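PDB 5DL7: porin from Acinetobacter baumannii AB307-0294, which probably forms a calcium-binding beta-barrel channel of the OprD family in the outer membrane, through which small solutes would pass. Local coordinates for residues A85-R90 with D99-D103; R28-R34 with A46-G52; F227-G232 with S244-F248; P157-L161 with G203-L207. One frame throughout, in Å; residues are numbered along the deposited sequence.

Contact 1 of 4, residues A85-R90 with D99-D103; sequences ADDYAR and DNSRD. With CA (calcium ion), chain C; CA (calcium ion), chain E.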
loop_
_atom_site.group_PDB
_atom_site.type_symbol
_atom_site.label_atom_id
_atom_site.label_comp_id
_atom_site.label_asym_id
_atom_site.label_seq_id
_atom_site.Cartn_x
_atom_site.Cartn_y
_atom_site.Cartn_z
ATOM N N ALA A 85 16.910 -19.026 4.080
ATOM C CA ALA A 85 16.395 -17.685 4.033
ATOM C C ALA A 85 17.421 -16.673 4.551
ATOM O O ALA A 85 17.429 -15.505 4.155
ATOM C CB ALA A 85 15.146 -17.628 4.943
ATOM N N ASP A 86 18.288 -17.160 5.464
ATOM C CA ASP A 86 19.219 -16.262 6.232
ATOM C C ASP A 86 20.332 -15.742 5.378
ATOM O O ASP A 86 20.972 -14.747 5.724
ATOM C CB ASP A 86 19.831 -17.016 7.435
ATOM C CG ASP A 86 18.771 -17.637 8.344
ATOM O OD1 ASP A 86 17.573 -17.264 8.302
ATOM O OD2 ASP A 86 19.123 -18.451 9.166
ATOM N N ASP A 87 20.527 -16.317 4.241
ATOM C CA ASP A 87 21.539 -15.725 3.340
ATOM C C ASP A 87 21.100 -14.631 2.386
ATOM O O ASP A 87 21.899 -14.226 1.505
ATOM C CB ASP A 87 22.111 -16.799 2.503
ATOM C CG ASP A 87 22.780 -17.876 3.310
ATOM O OD1 ASP A 87 23.619 -17.509 4.168
ATOM O OD2 ASP A 87 22.478 -19.040 2.996
ATOM N N TYR A 88 19.879 -14.122 2.544
ATOM C CA TYR A 88 19.351 -13.116 1.677
ATOM C C TYR A 88 18.942 -11.905 2.438
ATOM O O TYR A 88 18.583 -11.948 3.618
ATOM C CB TYR A 88 18.142 -13.727 0.906
ATOM C CG TYR A 88 18.486 -14.841 0.021
ATOM C CD1 TYR A 88 19.205 -14.632 -1.094
ATOM C CD2 TYR A 88 18.241 -16.135 0.366
ATOM C CE1 TYR A 88 19.573 -15.703 -1.906
ATOM C CE2 TYR A 88 18.644 -17.192 -0.338
ATOM C CZ TYR A 88 19.326 -16.993 -1.489
ATOM O OH TYR A 88 19.709 -18.067 -2.215
ATOM N N ALA A 89 18.834 -10.750 1.735
ATOM C CA ALA A 89 18.304 -9.550 2.328
ATOM C C ALA A 89 16.757 -9.688 2.655
ATOM O O ALA A 89 16.100 -10.653 2.181
ATOM C CB ALA A 89 18.560 -8.276 1.617
ATOM N N ARG A 90 16.418 -9.000 3.699
ATOM C CA ARG A 90 15.113 -9.074 4.265
ATOM C C ARG A 90 14.098 -8.680 3.171
ATOM O O ARG A 90 14.282 -7.685 2.477
ATOM C CB ARG A 90 14.853 -8.286 5.489
ATOM C CG ARG A 90 14.992 -6.870 5.439
ATOM C CD ARG A 90 14.917 -6.341 6.882
ATOM N NE ARG A 90 13.544 -6.160 7.295
ATOM C CZ ARG A 90 12.972 -4.963 7.588
ATOM N NH1 ARG A 90 13.649 -3.808 7.476
ATOM N NH2 ARG A 90 11.739 -4.874 8.089
ATOM N N ASP A 99 21.138 -10.736 13.362
ATOM C CA ASP A 99 22.081 -11.500 12.582
ATOM C C ASP A 99 21.622 -11.950 11.172
ATOM O O ASP A 99 22.245 -12.813 10.592
ATOM C CB ASP A 99 22.611 -12.715 13.348
ATOM C CG ASP A 99 21.517 -13.746 13.626
ATOM O OD1 ASP A 99 20.336 -13.499 13.279
ATOM O OD2 ASP A 99 21.791 -14.699 14.294
ATOM N N ASN A 100 20.440 -11.497 10.780
ATOM C CA ASN A 100 19.820 -11.756 9.475
ATOM C C ASN A 100 18.999 -13.047 9.433
ATOM O O ASN A 100 18.430 -13.357 8.356
ATOM C CB ASN A 100 20.807 -11.728 8.309
ATOM C CG ASN A 100 20.135 -11.217 7.037
ATOM O OD1 ASN A 100 19.561 -10.174 7.075
ATOM N ND2 ASN A 100 20.201 -11.970 5.986
ATOM N N SER A 101 19.010 -13.806 10.547
ATOM C CA SER A 101 18.243 -15.063 10.614
ATOM C C SER A 101 16.739 -14.617 10.642
ATOM O O SER A 101 16.318 -13.641 11.300
ATOM C CB SER A 101 18.653 -15.972 11.834
ATOM O OG SER A 101 18.328 -15.178 12.926
ATOM N N ARG A 102 15.941 -15.448 9.966
ATOM C CA ARG A 102 14.460 -15.264 10.069
ATOM C C ARG A 102 13.929 -15.918 11.333
ATOM O O ARG A 102 14.299 -17.044 11.585
ATOM C CB ARG A 102 13.823 -16.022 8.897
ATOM C CG ARG A 102 13.813 -15.081 7.706
ATOM C CD ARG A 102 15.148 -14.537 7.197
ATOM N NE ARG A 102 14.961 -13.893 5.863
ATOM C CZ ARG A 102 15.886 -13.154 5.230
ATOM N NH1 ARG A 102 17.069 -12.871 5.805
ATOM N NH2 ARG A 102 15.698 -12.682 3.983
ATOM N N ASP A 103 12.946 -15.300 11.949
ATOM C CA ASP A 103 12.062 -16.071 12.742
ATOM C C ASP A 103 11.193 -16.996 11.855
ATOM O O ASP A 103 10.636 -16.493 10.910
ATOM C CB ASP A 103 11.182 -15.135 13.515
ATOM C CG ASP A 103 11.976 -14.324 14.650
ATOM O OD1 ASP A 103 13.037 -14.876 15.116
ATOM O OD2 ASP A 103 11.521 -13.242 15.000
HETATM CA CA CA C . 13.418 -12.768 16.687
HETATM CA CA CA E . 15.216 -19.315 11.260
HETATM O O HOH W 1 15.701 -19.041 8.783
HETATM O O HOH W 2 18.469 -8.117 5.526
HETATM O O HOH W 3 12.691 -10.688 15.904
HETATM O O HOH W 4 15.648 -18.819 13.356
#
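Arg102 drives its side chain into the turn formed by residues 85-90 and is gripped there by backbone carbonyls. Its NH1 and NH2 meet Tyr88 O end-on and close to the guanidinium plane, NH1 at 2.8 Å, while NH2 adds a weak bond to Ala89 O. Ala85 O sits over one face of the group, 3.0 Å from CZ, without a hydrogen bond. The second side-chain donor, Asn100 ND2, is shared between Asp86 O and Tyr88 O, 2.9 Å from each; Tyr88 O thus collects three donors. A backbone donor joins in: Arg102 N donates to Asp86 OD1 at 3.0 Å, from above the carboxylate plane. That same oxygen accepts from a water bound to one calcium ion, which Arg102 O also ligates, 2.5 Å away; Asp104 completes the protein share. Asp103 chelates the second calcium ion with both carboxylate oxygens, alongside Asn97. The buried arginine's charge is probably balanced by salt-bridged Asp48 and the surrounding carbonyl oxygens, while its backbone links this loop to bound calcium.

Contact 2 of 4, residues R28-R34 with A46-G52; sequences RNFYFDR and ARDWAQG. With C8E ((hydroxyethyloxy)tri(ethyloxy)octane), chain K.
Arg28 and Gly52 form a hydrogen-bonded antiparallel pair, Gly52 N lying 2.8 Å from Arg28 O. The arginine's end turns away to the carbonyls of Arg140 and Leu141. Next, Asn29 accepts from the indole of Trp49: NE1 reaches OD1 at 2.8 Å, nearly in the ring plane, with the amide turned 69° against the indole. A bound detergent molecule also donates to Asn29 OD1 through its O21 and runs over one face of Trp49. Phe30 exchanges two backbone bonds with Ala50. Tyr31, with CG trans to the backbone N (chi1 176°), directs its ring edge at the Trp49 face in an offset edge-to-face pair, centroids 5.9 Å apart, planes at 84°; the detergent passes over a face of the tyrosine too. On the other side of the sheet Phe32 brings CE1 to 4.2 Å from Ala46 CB. Asp33 then forms a salt bridge with Arg47, whose NE (2.9 Å) and NH2 both hold OD1 from one face of the carboxylate. Arg34 N closes on Ala46 O at 2.7 Å, its guanidinium paired with Glu408. This is a beta hairpin of an outer-membrane barrel, detergent lying on its Tyr31/Trp49 side and Phe30 and Phe32 on the other.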
loop_
_atom_site.group_PDB
_atom_site.type_symbol
_atom_site.label_atom_id
_atom_site.label_comp_id
_atom_site.label_asym_id
_atom_site.label_seq_id
_atom_site.Cartn_x
_atom_site.Cartn_y
_atom_site.Cartn_z
ATOM N N ARG A 28 -2.551 -17.795 2.535
ATOM C CA ARG A 28 -1.677 -17.104 1.547
ATOM C C ARG A 28 -0.338 -17.771 1.466
ATOM O O ARG A 28 0.211 -18.153 2.499
ATOM C CB ARG A 28 -1.396 -15.690 2.040
ATOM C CG ARG A 28 -2.614 -14.885 2.368
ATOM C CD ARG A 28 -2.799 -13.890 1.139
ATOM N NE ARG A 28 -1.944 -12.892 1.459
ATOM C CZ ARG A 28 -1.173 -11.923 0.859
ATOM N NH1 ARG A 28 -0.522 -11.316 1.774
ATOM N NH2 ARG A 28 -1.000 -11.507 -0.348
ATOM N N ASN A 29 0.156 -18.035 0.272
ATOM C CA ASN A 29 1.491 -18.518 0.038
ATOM C C ASN A 29 2.145 -17.405 -0.844
ATOM O O ASN A 29 1.492 -16.996 -1.826
ATOM C CB ASN A 29 1.399 -19.759 -0.748
ATOM C CG ASN A 29 2.745 -20.417 -0.886
ATOM O OD1 ASN A 29 3.542 -20.030 -1.665
ATOM N ND2 ASN A 29 3.030 -21.342 -0.035
ATOM N N PHE A 30 3.237 -16.865 -0.389
ATOM C CA PHE A 30 3.888 -15.655 -0.996
ATOM C C PHE A 30 5.401 -15.960 -1.174
ATOM O O PHE A 30 6.091 -16.175 -0.225
ATOM C CB PHE A 30 3.634 -14.549 -0.059
ATOM C CG PHE A 30 3.820 -13.150 -0.609
ATOM C CD1 PHE A 30 4.814 -12.798 -1.577
ATOM C CD2 PHE A 30 3.092 -12.071 -0.036
ATOM C CE1 PHE A 30 4.962 -11.505 -2.092
ATOM C CE2 PHE A 30 3.220 -10.749 -0.555
ATOM C CZ PHE A 30 4.152 -10.461 -1.576
ATOM N N TYR A 31 5.865 -15.899 -2.394
ATOM C CA TYR A 31 7.309 -15.931 -2.660
ATOM C C TYR A 31 7.741 -14.561 -3.170
ATOM O O TYR A 31 7.030 -13.991 -4.044
ATOM C CB TYR A 31 7.557 -16.931 -3.812
ATOM C CG TYR A 31 8.994 -16.993 -4.263
ATOM C CD1 TYR A 31 9.999 -17.397 -3.360
ATOM C CD2 TYR A 31 9.395 -16.526 -5.511
ATOM C CE1 TYR A 31 11.335 -17.457 -3.755
ATOM C CE2 TYR A 31 10.746 -16.548 -5.899
ATOM C CZ TYR A 31 11.692 -17.047 -5.001
ATOM O OH TYR A 31 13.005 -17.078 -5.368
ATOM N N PHE A 32 8.819 -14.046 -2.620
ATOM C CA PHE A 32 9.297 -12.677 -2.934
ATOM C C PHE A 32 10.779 -12.804 -3.244
ATOM O O PHE A 32 11.505 -13.396 -2.484
ATOM C CB PHE A 32 9.131 -11.779 -1.708
ATOM C CG PHE A 32 9.609 -10.345 -1.888
ATOM C CD1 PHE A 32 10.973 -10.035 -1.820
ATOM C CD2 PHE A 32 8.694 -9.305 -2.098
ATOM C CE1 PHE A 32 11.428 -8.751 -1.993
ATOM C CE2 PHE A 32 9.146 -7.984 -2.258
ATOM C CZ PHE A 32 10.515 -7.726 -2.234
ATOM N N ASP A 33 11.147 -12.327 -4.421
ATOM C CA ASP A 33 12.608 -12.365 -4.790
ATOM C C ASP A 33 12.913 -11.043 -5.446
ATOM O O ASP A 33 12.594 -10.881 -6.644
ATOM C CB ASP A 33 12.777 -13.466 -5.803
ATOM C CG ASP A 33 14.283 -13.537 -6.394
ATOM O OD1 ASP A 33 15.198 -13.251 -5.560
ATOM O OD2 ASP A 33 14.452 -13.857 -7.655
ATOM N N ARG A 34 13.689 -10.182 -4.812
ATOM C CA ARG A 34 14.156 -8.959 -5.457
ATOM C C ARG A 34 15.713 -9.247 -5.685
ATOM O O ARG A 34 16.522 -9.166 -4.807
ATOM C CB ARG A 34 13.927 -7.785 -4.573
ATOM C CG ARG A 34 14.480 -6.456 -5.083
ATOM C CD ARG A 34 14.252 -5.287 -4.219
ATOM N NE ARG A 34 12.795 -4.945 -4.231
ATOM C CZ ARG A 34 12.142 -4.301 -3.299
ATOM N NH1 ARG A 34 12.741 -3.720 -2.289
ATOM N NH2 ARG A 34 10.855 -3.933 -3.488
ATOM N N ALA A 46 17.081 -9.862 -2.056
ATOM C CA ALA A 46 16.144 -9.884 -0.907
ATOM C C ALA A 46 15.158 -10.987 -1.234
ATOM O O ALA A 46 14.537 -10.951 -2.344
ATOM C CB ALA A 46 15.408 -8.585 -0.728
ATOM N N ARG A 47 14.953 -11.963 -0.337
ATOM C CA ARG A 47 14.175 -13.139 -0.767
ATOM C C ARG A 47 13.572 -13.802 0.447
ATOM O O ARG A 47 14.219 -13.847 1.482
ATOM C CB ARG A 47 15.057 -14.196 -1.424
ATOM C CG ARG A 47 14.424 -15.375 -2.123
ATOM C CD ARG A 47 15.464 -16.282 -2.835
ATOM N NE ARG A 47 16.006 -15.554 -3.930
ATOM C CZ ARG A 47 17.009 -15.965 -4.777
ATOM N NH1 ARG A 47 17.644 -17.066 -4.518
ATOM N NH2 ARG A 47 17.431 -15.203 -5.743
ATOM N N ASP A 48 12.348 -14.304 0.274
ATOM C CA ASP A 48 11.746 -15.173 1.322
ATOM C C ASP A 48 10.580 -15.920 0.654
ATOM O O ASP A 48 10.071 -15.576 -0.400
ATOM C CB ASP A 48 11.183 -14.393 2.530
ATOM C CG ASP A 48 12.150 -14.002 3.567
ATOM O OD1 ASP A 48 12.828 -14.841 4.199
ATOM O OD2 ASP A 48 12.301 -12.687 3.831
ATOM N N TRP A 49 10.203 -17.027 1.317
ATOM C CA TRP A 49 9.084 -17.792 0.871
ATOM C C TRP A 49 8.301 -18.140 2.166
ATOM O O TRP A 49 8.839 -18.737 3.120
ATOM C CB TRP A 49 9.479 -19.028 0.185
ATOM C CG TRP A 49 8.352 -19.794 -0.442
ATOM C CD1 TRP A 49 7.072 -19.344 -0.762
ATOM C CD2 TRP A 49 8.359 -21.194 -0.746
ATOM N NE1 TRP A 49 6.334 -20.351 -1.287
ATOM C CE2 TRP A 49 7.063 -21.512 -1.224
ATOM C CE3 TRP A 49 9.310 -22.226 -0.580
ATOM C CZ2 TRP A 49 6.719 -22.800 -1.666
ATOM C CZ3 TRP A 49 8.960 -23.506 -0.884
ATOM C CH2 TRP A 49 7.662 -23.810 -1.416
ATOM N N ALA A 50 7.052 -17.647 2.219
ATOM C CA ALA A 50 6.266 -17.760 3.433
ATOM C C ALA A 50 4.831 -18.094 3.198
ATOM O O ALA A 50 4.271 -17.932 2.129
ATOM C CB ALA A 50 6.279 -16.422 4.239
ATOM N N GLN A 51 4.219 -18.696 4.253
ATOM C CA GLN A 51 2.788 -18.987 4.210
ATOM C C GLN A 51 2.071 -18.413 5.380
ATOM O O GLN A 51 2.609 -18.423 6.512
ATOM C CB GLN A 51 2.660 -20.568 4.278
ATOM C CG GLN A 51 1.227 -21.013 4.275
ATOM C CD GLN A 51 1.140 -21.972 3.182
ATOM O OE1 GLN A 51 1.920 -22.988 3.137
ATOM N NE2 GLN A 51 0.355 -21.614 2.225
ATOM N N GLY A 52 0.850 -17.970 5.191
ATOM C CA GLY A 52 0.133 -17.304 6.236
ATOM C C GLY A 52 -1.356 -17.611 6.271
ATOM O O GLY A 52 -1.940 -18.033 5.297
HETATM O O12 C8E K . 12.896 -21.100 -2.996
HETATM C C13 C8E K . 11.698 -21.812 -3.195
HETATM C C14 C8E K . 10.681 -20.930 -3.901
HETATM O O15 C8E K . 9.543 -21.681 -4.339
HETATM C C16 C8E K . 8.649 -20.976 -5.236
HETATM C C17 C8E K . 7.280 -21.380 -4.759
HETATM O O18 C8E K . 6.194 -20.901 -5.551
HETATM C C19 C8E K . 5.074 -20.538 -4.724
HETATM C C20 C8E K . 4.020 -19.690 -5.428
HETATM O O21 C8E K . 3.417 -18.703 -4.499
#

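Contact 3 of 4, residues F227-G232 with S244-F248; sequences FLGFNG and SDVRF
Phe230 and Val246 run alongside each other from the same side of the sheet, with the isopropyl group over one face of the ring. Val246 CB stands 4.0 Å from the ring centroid and 20° off its normal, a CH-pi contact, and CG2 comes to 3.5 Å from Phe230 CZ. The phenylalanine's CG lies between its backbone N and carbonyl carbon (chi1 67°), which folds the ring across toward strand 244-248 and lets Ser244 OG approach its edge near CE1. Leu228 and Phe248 share this side of the sheet and meet more loosely, with Leu228 CD1 4.4 Å from Phe248 CD2. The backbones are paired as neighbouring strands of the porin barrel, antiparallel at 173°, with two hydrogen bonds each for Leu228-Phe248, Phe230-Val246 and Gly232-Ser244. On the other side, the Phe227 ring presents its edge to the aliphatic root of Arg247, CE1 to CB 3.6 Å, and runs past Gly229, which has no side chain to obstruct it. Arg247 stretches out beyond this ring to Asp245, two residues back on the same strand: NE meets OD1 at 3.1 Å and NH2 meets OD2 at 2.9 Å, a side-on, two-oxygen salt bridge reached from above the carboxylate plane. Its NH1 is bonded to Pro302 O, and Asn231 OD1 accepts from Arg211 on the adjacent strand 210-219.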
loop_
_atom_site.group_PDB
_atom_site.type_symbol
_atom_site.label_atom_id
_atom_site.label_comp_id
_atom_site.label_asym_id
_atom_site.label_seq_id
_atom_site.Cartn_x
_atom_site.Cartn_y
_atom_site.Cartn_z
ATOM N N PHE A 227 -3.961 16.479 1.875
ATOM C CA PHE A 227 -4.223 15.739 0.636
ATOM C C PHE A 227 -5.478 16.324 -0.002
ATOM O O PHE A 227 -6.494 16.498 0.710
ATOM C CB PHE A 227 -4.547 14.267 0.968
ATOM C CG PHE A 227 -5.010 13.438 -0.230
ATOM C CD1 PHE A 227 -4.050 12.965 -1.108
ATOM C CD2 PHE A 227 -6.337 13.337 -0.490
ATOM C CE1 PHE A 227 -4.465 12.226 -2.193
ATOM C CE2 PHE A 227 -6.774 12.556 -1.602
ATOM C CZ PHE A 227 -5.833 12.062 -2.445
ATOM N N LEU A 228 -5.444 16.462 -1.308
ATOM C CA LEU A 228 -6.672 16.687 -2.078
ATOM C C LEU A 228 -6.630 15.714 -3.245
ATOM O O LEU A 228 -5.540 15.517 -3.821
ATOM C CB LEU A 228 -6.679 18.085 -2.721
ATOM C CG LEU A 228 -6.772 19.203 -1.679
ATOM C CD1 LEU A 228 -6.645 20.524 -2.540
ATOM C CD2 LEU A 228 -8.131 19.186 -0.992
ATOM N N GLY A 229 -7.750 15.170 -3.610
ATOM C CA GLY A 229 -7.724 14.183 -4.748
ATOM C C GLY A 229 -9.086 13.953 -5.320
ATOM O O GLY A 229 -10.111 14.232 -4.673
ATOM N N PHE A 230 -9.111 13.373 -6.524
ATOM C CA PHE A 230 -10.374 12.883 -7.060
ATOM C C PHE A 230 -10.070 11.649 -7.870
ATOM O O PHE A 230 -8.965 11.436 -8.331
ATOM C CB PHE A 230 -11.076 13.926 -7.860
ATOM C CG PHE A 230 -10.421 14.343 -9.136
ATOM C CD1 PHE A 230 -10.591 13.593 -10.303
ATOM C CD2 PHE A 230 -9.636 15.425 -9.212
ATOM C CE1 PHE A 230 -9.951 13.949 -11.469
ATOM C CE2 PHE A 230 -9.003 15.822 -10.409
ATOM C CZ PHE A 230 -9.204 15.102 -11.562
ATOM N N ASN A 231 -11.106 10.857 -8.039
ATOM C CA ASN A 231 -11.039 9.707 -8.962
ATOM C C ASN A 231 -12.381 9.404 -9.585
ATOM O O ASN A 231 -13.412 9.643 -8.984
ATOM C CB ASN A 231 -10.459 8.485 -8.241
ATOM C CG ASN A 231 -11.324 7.924 -7.143
ATOM O OD1 ASN A 231 -11.403 8.471 -6.041
ATOM N ND2 ASN A 231 -12.009 6.766 -7.430
ATOM N N GLY A 232 -12.375 8.948 -10.828
ATOM C CA GLY A 232 -13.626 8.747 -11.477
ATOM C C GLY A 232 -13.598 7.749 -12.593
ATOM O O GLY A 232 -12.510 7.223 -12.925
ATOM N N SER A 244 -9.918 8.159 -14.172
ATOM C CA SER A 244 -8.976 9.198 -13.616
ATOM C C SER A 244 -8.724 8.900 -12.178
ATOM O O SER A 244 -9.582 8.420 -11.423
ATOM C CB SER A 244 -9.522 10.694 -13.850
ATOM O OG SER A 244 -10.781 10.705 -13.201
ATOM N N ASP A 245 -7.503 9.202 -11.738
ATOM C CA ASP A 245 -7.157 9.174 -10.335
ATOM C C ASP A 245 -6.074 10.205 -10.169
ATOM O O ASP A 245 -4.970 10.015 -10.743
ATOM C CB ASP A 245 -6.593 7.833 -9.989
ATOM C CG ASP A 245 -6.316 7.614 -8.421
ATOM O OD1 ASP A 245 -6.247 8.528 -7.647
ATOM O OD2 ASP A 245 -6.529 6.440 -8.003
ATOM N N VAL A 246 -6.351 11.230 -9.376
ATOM C CA VAL A 246 -5.434 12.348 -9.232
ATOM C C VAL A 246 -5.234 12.590 -7.758
ATOM O O VAL A 246 -6.186 12.589 -6.984
ATOM C CB VAL A 246 -5.946 13.648 -9.934
ATOM C CG1 VAL A 246 -5.165 14.886 -9.602
ATOM C CG2 VAL A 246 -6.055 13.482 -11.442
ATOM N N ARG A 247 -3.975 12.807 -7.385
ATOM C CA ARG A 247 -3.600 12.939 -5.941
ATOM C C ARG A 247 -2.636 14.064 -5.767
ATOM O O ARG A 247 -1.616 14.141 -6.500
ATOM C CB ARG A 247 -2.990 11.640 -5.414
ATOM C CG ARG A 247 -3.958 10.481 -5.523
ATOM C CD ARG A 247 -3.341 9.194 -4.926
ATOM N NE ARG A 247 -4.157 8.024 -5.428
ATOM C CZ ARG A 247 -3.941 6.768 -5.211
ATOM N NH1 ARG A 247 -2.932 6.380 -4.519
ATOM N NH2 ARG A 247 -4.746 5.847 -5.764
ATOM N N PHE A 248 -2.944 14.950 -4.823
ATOM C CA PHE A 248 -2.056 16.049 -4.486
ATOM C C PHE A 248 -1.770 16.066 -3.013
ATOM O O PHE A 248 -2.697 15.943 -2.160
ATOM C CB PHE A 248 -2.795 17.351 -4.760
ATOM C CG PHE A 248 -2.065 18.560 -4.308
ATOM C CD1 PHE A 248 -0.857 18.933 -4.894
ATOM C CD2 PHE A 248 -2.515 19.314 -3.248
ATOM C CE1 PHE A 248 -0.238 20.166 -4.441
ATOM C CE2 PHE A 248 -1.810 20.493 -2.772
ATOM C CZ PHE A 248 -0.700 20.852 -3.379
#

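Contact 4 of 4, residues P157-L161 with G203-L207; sequences PNLQL and GSYQL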
loop_
_atom_site.group_PDB
_atom_site.type_symbol
_atom_site.label_atom_id
_atom_site.label_comp_id
_atom_site.label_asym_id
_atom_site.label_seq_id
_atom_site.Cartn_x
_atom_site.Cartn_y
_atom_site.Cartn_z
ATOM N N PRO A 157 -25.559 12.276 3.556
ATOM C CA PRO A 157 -25.671 11.462 2.321
ATOM C C PRO A 157 -24.495 11.739 1.364
ATOM O O PRO A 157 -24.080 12.872 1.155
ATOM C CB PRO A 157 -27.028 11.893 1.743
ATOM C CG PRO A 157 -27.827 12.308 2.958
ATOM C CD PRO A 157 -26.823 12.987 3.810
ATOM N N ASN A 158 -23.891 10.632 0.886
ATOM C CA ASN A 158 -22.803 10.714 -0.169
ATOM C C ASN A 158 -21.459 11.159 0.405
ATOM O O ASN A 158 -20.480 11.029 -0.305
ATOM C CB ASN A 158 -23.227 11.652 -1.374
ATOM C CG ASN A 158 -24.545 11.313 -1.941
ATOM O OD1 ASN A 158 -25.595 12.129 -1.949
ATOM N ND2 ASN A 158 -24.649 10.076 -2.215
ATOM N N LEU A 159 -21.405 11.554 1.699
ATOM C CA LEU A 159 -20.174 12.066 2.293
ATOM C C LEU A 159 -19.786 11.174 3.468
ATOM O O LEU A 159 -20.536 10.976 4.345
ATOM C CB LEU A 159 -20.394 13.438 2.712
ATOM C CG LEU A 159 -19.247 14.219 3.318
ATOM C CD1 LEU A 159 -18.027 14.403 2.419
ATOM C CD2 LEU A 159 -19.682 15.593 3.793
ATOM N N GLN A 160 -18.590 10.695 3.499
ATOM C CA GLN A 160 -18.135 9.976 4.626
ATOM C C GLN A 160 -17.075 10.837 5.318
ATOM O O GLN A 160 -16.087 11.155 4.664
ATOM C CB GLN A 160 -17.449 8.676 4.163
ATOM C CG GLN A 160 -16.922 7.909 5.373
ATOM C CD GLN A 160 -16.681 6.389 5.104
ATOM O OE1 GLN A 160 -17.616 5.583 5.031
ATOM N NE2 GLN A 160 -15.418 6.000 5.193
ATOM N N LEU A 161 -17.241 11.190 6.547
ATOM C CA LEU A 161 -16.301 11.983 7.330
ATOM C C LEU A 161 -15.571 10.912 8.238
ATOM O O LEU A 161 -16.203 10.034 8.790
ATOM C CB LEU A 161 -17.062 12.898 8.240
ATOM C CG LEU A 161 -17.787 13.955 7.373
ATOM C CD1 LEU A 161 -18.677 14.695 8.353
ATOM C CD2 LEU A 161 -16.830 14.829 6.628
ATOM N N GLY A 203 -12.599 13.946 4.724
ATOM C CA GLY A 203 -13.805 13.386 4.141
ATOM C C GLY A 203 -13.667 12.945 2.693
ATOM O O GLY A 203 -12.788 13.369 1.971
ATOM N N SER A 204 -14.646 12.164 2.248
ATOM C CA SER A 204 -14.741 11.642 0.867
ATOM C C SER A 204 -16.197 11.814 0.398
ATOM O O SER A 204 -17.086 11.368 1.120
ATOM C CB SER A 204 -14.316 10.132 0.960
ATOM O OG SER A 204 -14.535 9.539 -0.315
ATOM N N TYR A 205 -16.375 12.486 -0.716
ATOM C CA TYR A 205 -17.663 12.782 -1.230
ATOM C C TYR A 205 -17.872 12.054 -2.526
ATOM O O TYR A 205 -17.092 12.195 -3.475
ATOM C CB TYR A 205 -17.697 14.243 -1.554
ATOM C CG TYR A 205 -19.031 14.719 -1.984
ATOM C CD1 TYR A 205 -20.179 14.252 -1.424
ATOM C CD2 TYR A 205 -19.198 15.657 -2.987
ATOM C CE1 TYR A 205 -21.480 14.704 -1.850
ATOM C CE2 TYR A 205 -20.466 16.189 -3.310
ATOM C CZ TYR A 205 -21.568 15.624 -2.827
ATOM O OH TYR A 205 -22.841 16.094 -3.153
ATOM N N GLN A 206 -18.982 11.275 -2.603
ATOM C CA GLN A 206 -19.177 10.474 -3.808
ATOM C C GLN A 206 -20.167 11.084 -4.716
ATOM O O GLN A 206 -21.340 11.169 -4.315
ATOM C CB GLN A 206 -19.551 9.014 -3.377
ATOM C CG GLN A 206 -19.705 8.017 -4.563
ATOM C CD GLN A 206 -18.420 7.546 -5.236
ATOM O OE1 GLN A 206 -17.566 6.953 -4.614
ATOM N NE2 GLN A 206 -18.292 7.828 -6.562
ATOM N N LEU A 207 -19.781 11.556 -5.898
ATOM C CA LEU A 207 -20.673 12.002 -7.009
ATOM C C LEU A 207 -21.132 10.840 -7.862
ATOM O O LEU A 207 -20.808 9.641 -7.540
ATOM C CB LEU A 207 -20.029 13.053 -7.919
ATOM C CG LEU A 207 -19.390 14.125 -7.054
ATOM C CD1 LEU A 207 -18.738 15.153 -7.994
ATOM C CD2 LEU A 207 -20.561 14.706 -6.277
HETATM O O HOH W 5 -24.806 14.976 -1.792
#
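This is an edge-to-edge antiparallel strand pairing on the surface of the barrel, joining the start of strand 159-170 to the end of strand 198-206. Three backbone hydrogen bonds hold it: Gln206 N to Asn158 O at 2.8 Å, Gln160 N to Ser204 O at 2.9 Å, and Ser204 N to Gln160 O at 3.0 Å. Asn158, with a positive phi (77°), lies just before the strand, yet its O already accepts from Gln206 N. Its side chain comes alongside the Tyr205 ring, with CB 3.5 Å from CE1. One water joins the two polar ends, donating to Asn158 OD1 and lying 2.6 Å from Tyr205 OH, near the plane of the ring. On the same side of the sheet, Leu159 swings CG trans to its backbone N (chi1 -178°), laying CD1 along the opposite strand, 3.4 Å from Ser204 O and 4.0 Å from Tyr205 CB. Leu161 brings CD2 to 4.2 Å from Gly203 CA, over a residue without a side chain. Gln160 and Ser204 occupy the other side; the glutamine's amide leads away to Glu162, while Ser204 packs against Arg211, Arg213 and Tyr215 of strand 210-219. Tyrosine, leucines and glycine on one side, with polar residues on the other, fit the two-sided wall of an outer-membrane beta barrel at the end of its strands.

Overall arrangement
From the N terminus, contact 2 closes first, folding strands 22-36 and 46-58 into a hairpin over a short loop. Contact 1 follows, drawing together two parts of the long loop between strands 66-79 and 105-117. The two touch: Arg102 forms a salt bridge with Asp48, so this calcium-bearing loop is fixed to the hairpin. Contact 4 comes next and closes the longest span, with 41 residues between its two segments, and pairs strands 159-170 and 198-206; contact 3 then joins the hairpin 223-235/240-253. None nests or crosses: all four are in series. Contacts 3 and 4 have centres about 14 Å apart, across the chain's centre from contacts 1 and 2.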